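PDB 1ZAV: large ribosomal subunit protein uL10 from Thermotoga maritima, which forms part of the ribosomal stalk, binding large-subunit rRNA and L7/L12 dimers, and probably helps the ribosome engage GTP-bound translation factors. Local coordinates for residues I25-F30 against G81-L86; E47-G52 against L86-G91. All blocks are in the same frame, centred on the assembly; numbering follows the deposited sequence. Where two conformers were deposited one is given.

Contact 1. Residues I25-F30 against G81-L86; sequences ILFADF and GPTAVL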
# COMPACT_ATOMS: atom_id res chain seq x y z
N ILE A 25 -9.87 -23.20 -1.49
CA ILE A 25 -9.58 -24.61 -1.31
C ILE A 25 -8.21 -24.56 -0.63
O ILE A 25 -7.23 -24.13 -1.24
CB ILE A 25 -9.45 -25.38 -2.66
CG1 ILE A 25 -10.78 -25.37 -3.41
CG2 ILE A 25 -9.04 -26.83 -2.40
CD1 ILE A 25 -10.72 -26.02 -4.82
N LEU A 26 -8.15 -24.94 0.64
CA LEU A 26 -6.89 -24.95 1.37
C LEU A 26 -6.64 -26.36 1.87
O LEU A 26 -7.51 -27.00 2.47
CB LEU A 26 -6.94 -23.93 2.53
CG LEU A 26 -5.69 -23.81 3.40
CD1 LEU A 26 -5.65 -22.46 4.10
CD2 LEU A 26 -5.66 -24.94 4.41
N PHE A 27 -5.43 -26.86 1.61
CA PHE A 27 -5.06 -28.21 1.99
C PHE A 27 -4.29 -28.22 3.29
O PHE A 27 -3.28 -27.53 3.41
CB PHE A 27 -4.23 -28.82 0.88
CG PHE A 27 -4.92 -28.82 -0.44
CD1 PHE A 27 -5.82 -29.84 -0.77
CD2 PHE A 27 -4.70 -27.79 -1.36
CE1 PHE A 27 -6.49 -29.84 -2.01
CE2 PHE A 27 -5.37 -27.78 -2.60
CZ PHE A 27 -6.26 -28.81 -2.92
N ALA A 28 -4.76 -29.03 4.24
CA ALA A 28 -4.15 -29.12 5.56
C ALA A 28 -3.86 -30.54 6.05
O ALA A 28 -4.60 -31.49 5.76
CB ALA A 28 -5.04 -28.42 6.58
N ASP A 29 -2.78 -30.67 6.81
CA ASP A 29 -2.38 -31.93 7.42
C ASP A 29 -3.10 -31.87 8.77
O ASP A 29 -2.77 -31.04 9.61
CB ASP A 29 -0.87 -31.96 7.64
CG ASP A 29 -0.42 -33.16 8.46
OD1 ASP A 29 -1.26 -33.80 9.12
OD2 ASP A 29 0.80 -33.45 8.46
N PHE A 30 -4.08 -32.75 8.98
CA PHE A 30 -4.83 -32.75 10.23
C PHE A 30 -4.57 -34.00 11.07
O PHE A 30 -5.32 -34.32 12.00
CB PHE A 30 -6.33 -32.62 9.91
CG PHE A 30 -7.16 -32.11 11.07
CD1 PHE A 30 -6.91 -30.85 11.61
CD2 PHE A 30 -8.19 -32.89 11.60
CE1 PHE A 30 -7.69 -30.37 12.67
CE2 PHE A 30 -8.97 -32.41 12.65
CZ PHE A 30 -8.72 -31.15 13.19
N GLY A 81 0.27 -37.43 1.23
CA GLY A 81 -0.11 -37.95 2.53
C GLY A 81 -1.55 -37.60 2.87
O GLY A 81 -2.17 -36.82 2.14
N PRO A 82 -2.11 -38.15 3.95
CA PRO A 82 -3.49 -37.84 4.34
C PRO A 82 -3.70 -36.33 4.40
O PRO A 82 -2.97 -35.62 5.10
CB PRO A 82 -3.64 -38.53 5.70
CG PRO A 82 -2.22 -38.61 6.21
CD PRO A 82 -1.45 -38.98 4.98
N THR A 83 -4.69 -35.84 3.66
CA THR A 83 -4.94 -34.41 3.60
C THR A 83 -6.39 -34.02 3.79
O THR A 83 -7.30 -34.61 3.21
CB THR A 83 -4.48 -33.85 2.24
OG1 THR A 83 -3.13 -34.28 1.99
CG2 THR A 83 -4.53 -32.33 2.25
N ALA A 84 -6.61 -33.02 4.64
CA ALA A 84 -7.95 -32.52 4.89
C ALA A 84 -8.11 -31.32 3.98
O ALA A 84 -7.12 -30.71 3.57
CB ALA A 84 -8.10 -32.12 6.35
N VAL A 85 -9.35 -30.96 3.67
CA VAL A 85 -9.57 -29.84 2.79
C VAL A 85 -10.57 -28.83 3.36
O VAL A 85 -11.66 -29.20 3.80
CB VAL A 85 -10.03 -30.34 1.39
CG1 VAL A 85 -11.42 -30.96 1.47
CG2 VAL A 85 -10.02 -29.23 0.41
N LEU A 86 -10.18 -27.56 3.34
CA LEU A 86 -11.01 -26.47 3.83
C LEU A 86 -11.48 -25.69 2.61
O LEU A 86 -10.66 -25.14 1.88
CB LEU A 86 -10.19 -25.57 4.75
CG LEU A 86 -10.81 -24.35 5.44
CD1 LEU A 86 -9.76 -23.71 6.35
CD2 LEU A 86 -11.31 -23.35 4.42
O HOH W 1 -4.94 -34.75 7.37
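Thr83 holds CG2 anti to its backbone N (chi1 of OG1 -51°), which brings this methyl to Phe27 CB at 3.8 Å; Phe27 starts its ring on the side of its own N, with CG anti to the carbonyl carbon (chi1 -57°). The methyl of Thr83 also lies at the edge of that ring, near its plane. Strands 25-28 and 83-86 run antiparallel inside the antiparallel sheet of the L10 domain, between strands 53-58 and 114-119. Leu26 and Leu86 form one hydrogen-bonded pair, Ala28 and Ala84 the other, the latter with a nearly straight Ala28 N to Ala84 O bond of 3.0 Å. On the face of Phe27 and Val85, Ile25 CG2 touches Val85 CG2 at 3.8 Å. On the other face Ala84 CB meets Phe30 CB, and helix 94-106 packs over Ala28 and Leu86. Thr83 OG1 donates to Gly81 O and also bonds Lys115. An alanine in place of Thr83 would probably open a gap beside Phe27 and leave Gly81 O and Lys115 without their hydroxyl partner. Beyond the Ala28 and Ala84 pair, a water accepts from Phe30 N at 2.7 Å and donates weakly to Pro82 O.

Contact 2. Residues E47-G52 against L86-G91; sequences EKYGDG and LYVTEG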
# COMPACT_ATOMS: atom_id res chain seq x y z
N GLU A 47 -19.74 -20.58 12.88
CA GLU A 47 -20.09 -19.34 13.56
C GLU A 47 -19.91 -18.15 12.62
O GLU A 47 -20.60 -17.14 12.75
CB GLU A 47 -19.19 -19.17 14.78
CG GLU A 47 -19.14 -17.77 15.36
CD GLU A 47 -18.14 -17.66 16.50
OE1 GLU A 47 -18.38 -18.25 17.57
OE2 GLU A 47 -17.10 -16.99 16.31
N LYS A 48 -19.00 -18.28 11.67
CA LYS A 48 -18.72 -17.22 10.72
C LYS A 48 -19.28 -17.47 9.32
O LYS A 48 -19.62 -16.53 8.61
CB LYS A 48 -17.21 -16.99 10.60
CG LYS A 48 -16.52 -16.53 11.88
CD LYS A 48 -16.98 -15.13 12.28
CE LYS A 48 -16.22 -14.64 13.50
NZ LYS A 48 -16.55 -13.21 13.77
N TYR A 49 -19.37 -18.74 8.93
CA TYR A 49 -19.85 -19.05 7.59
C TYR A 49 -21.17 -19.83 7.52
O TYR A 49 -21.77 -19.95 6.45
CB TYR A 49 -18.78 -19.85 6.83
CG TYR A 49 -17.57 -19.03 6.39
CD1 TYR A 49 -17.51 -18.47 5.10
CD2 TYR A 49 -16.50 -18.81 7.25
CE1 TYR A 49 -16.40 -17.72 4.69
CE2 TYR A 49 -15.38 -18.06 6.85
CZ TYR A 49 -15.34 -17.52 5.57
OH TYR A 49 -14.24 -16.78 5.17
N GLY A 50 -21.62 -20.37 8.64
CA GLY A 50 -22.83 -21.18 8.59
C GLY A 50 -22.49 -22.44 7.81
O GLY A 50 -21.60 -23.19 8.21
N ASP A 51 -23.17 -22.68 6.69
CA ASP A 51 -22.88 -23.85 5.88
C ASP A 51 -22.03 -23.47 4.66
O ASP A 51 -21.86 -24.28 3.75
CB ASP A 51 -24.19 -24.50 5.38
CG ASP A 51 -25.04 -25.06 6.50
OD1 ASP A 51 -24.52 -25.90 7.28
OD2 ASP A 51 -26.22 -24.68 6.59
N GLY A 52 -21.52 -22.24 4.66
CA GLY A 52 -20.74 -21.73 3.54
C GLY A 52 -19.30 -22.19 3.50
O GLY A 52 -18.57 -21.89 2.57
N LEU A 86 -10.18 -27.56 3.34
CA LEU A 86 -11.01 -26.47 3.83
C LEU A 86 -11.48 -25.69 2.61
O LEU A 86 -10.66 -25.14 1.88
CB LEU A 86 -10.19 -25.57 4.75
CG LEU A 86 -10.81 -24.35 5.44
CD1 LEU A 86 -9.76 -23.71 6.35
CD2 LEU A 86 -11.31 -23.35 4.42
N TYR A 87 -12.78 -25.64 2.38
CA TYR A 87 -13.27 -24.90 1.23
C TYR A 87 -14.45 -24.01 1.56
O TYR A 87 -15.19 -24.28 2.51
CB TYR A 87 -13.59 -25.84 0.06
CG TYR A 87 -14.62 -26.90 0.33
CD1 TYR A 87 -15.98 -26.58 0.34
CD2 TYR A 87 -14.25 -28.22 0.55
CE1 TYR A 87 -16.94 -27.57 0.55
CE2 TYR A 87 -15.20 -29.21 0.76
CZ TYR A 87 -16.54 -28.87 0.76
OH TYR A 87 -17.48 -29.86 0.95
N VAL A 88 -14.58 -22.94 0.79
CA VAL A 88 -15.65 -21.97 0.97
C VAL A 88 -16.52 -21.90 -0.27
O VAL A 88 -16.02 -21.75 -1.39
CB VAL A 88 -15.08 -20.56 1.26
CG1 VAL A 88 -16.22 -19.53 1.31
CG2 VAL A 88 -14.33 -20.57 2.59
N THR A 89 -17.84 -22.02 -0.08
CA THR A 89 -18.76 -21.95 -1.20
C THR A 89 -19.60 -20.68 -1.14
O THR A 89 -20.16 -20.25 -2.16
CB THR A 89 -19.70 -23.19 -1.23
OG1 THR A 89 -20.27 -23.40 0.06
CG2 THR A 89 -18.92 -24.44 -1.64
N GLU A 90 -19.68 -20.07 0.03
CA GLU A 90 -20.44 -18.83 0.18
C GLU A 90 -19.81 -17.93 1.24
O GLU A 90 -19.49 -18.39 2.33
CB GLU A 90 -21.90 -19.11 0.55
CG GLU A 90 -22.76 -17.86 0.38
CD GLU A 90 -24.20 -18.04 0.83
OE1 GLU A 90 -25.00 -17.13 0.54
OE2 GLU A 90 -24.52 -19.06 1.47
N GLY A 91 -19.65 -16.66 0.89
CA GLY A 91 -19.06 -15.69 1.80
C GLY A 91 -17.61 -15.41 1.40
O GLY A 91 -17.01 -16.19 0.67
O HOH W 2 -21.32 -17.89 4.14
O HOH W 3 -19.87 -25.08 2.05
O HOH W 4 -22.61 -22.62 1.15
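Tyr49 overlaps Val88 with its ring, CE1 reaching Val88 CG1 at 3.8 Å, the two side chains crossing at about a right angle. The contact joins the end of helix 35-49, which leaves through a type II' beta turn from Tyr49 to Gly52, to the end of strand 83-88 in the L10 domain. Tyr49 CG stands anti to the carbonyl carbon (chi1 -73°), which starts the ring off on the side of the backbone N. Glu90 O lies in the plane of that ring at its edge, 3.4 Å from Tyr49 CD1. Beyond the contact, the hydroxyl of Tyr49 bonds Asp92 O, tying the ring to the chain just ahead of helix 94-106.

Both backbone hydrogen bonds across the contact end on Gly52 O. It accepts from Thr89 N at 2.8 Å, with an N-H...O angle of 162° and the donor tilted from the carbonyl plane, and weakly from Glu90 N; the CA of Val88 also approaches it. A beta carbon on Gly52 would run into Glu90 O, and at Gly91, with its positive phi, a beta carbon would press on Tyr49 CD1 and on the preceding carbonyl oxygen. The turn itself is closed by Gly52 N bonding Tyr49 O.

Three waters bridge the two segments. Two of them link Asp51 O to Thr89 OG1, while Asp51 OD1 turns away to a salt bridge with Arg46. The third donates to both Tyr49 O and Glu90 O, lying 2.6 Å from Glu90 O.

The two contacts follow strand 83-88 from one end to the other, their centres about 16 Å apart, with Leu86 common to both. Contact 1 sets this strand against its neighbour 24-28 inside the antiparallel sheet; contact 2 takes up where the strand runs out and meets the end of helix 35-49. Along the chain the segments alternate: 25-30, 47-52, 81-86, then 86-91. Helix 35-49 follows strand 24-28, and the turn after it leads into strand 53-58, which flanks 83-88 on the side away from 24-28. Helix 94-106 touches residues of both contacts, so this one helix packs on the sheet face carrying Ala28 and Leu86 and on the end of helix 35-49.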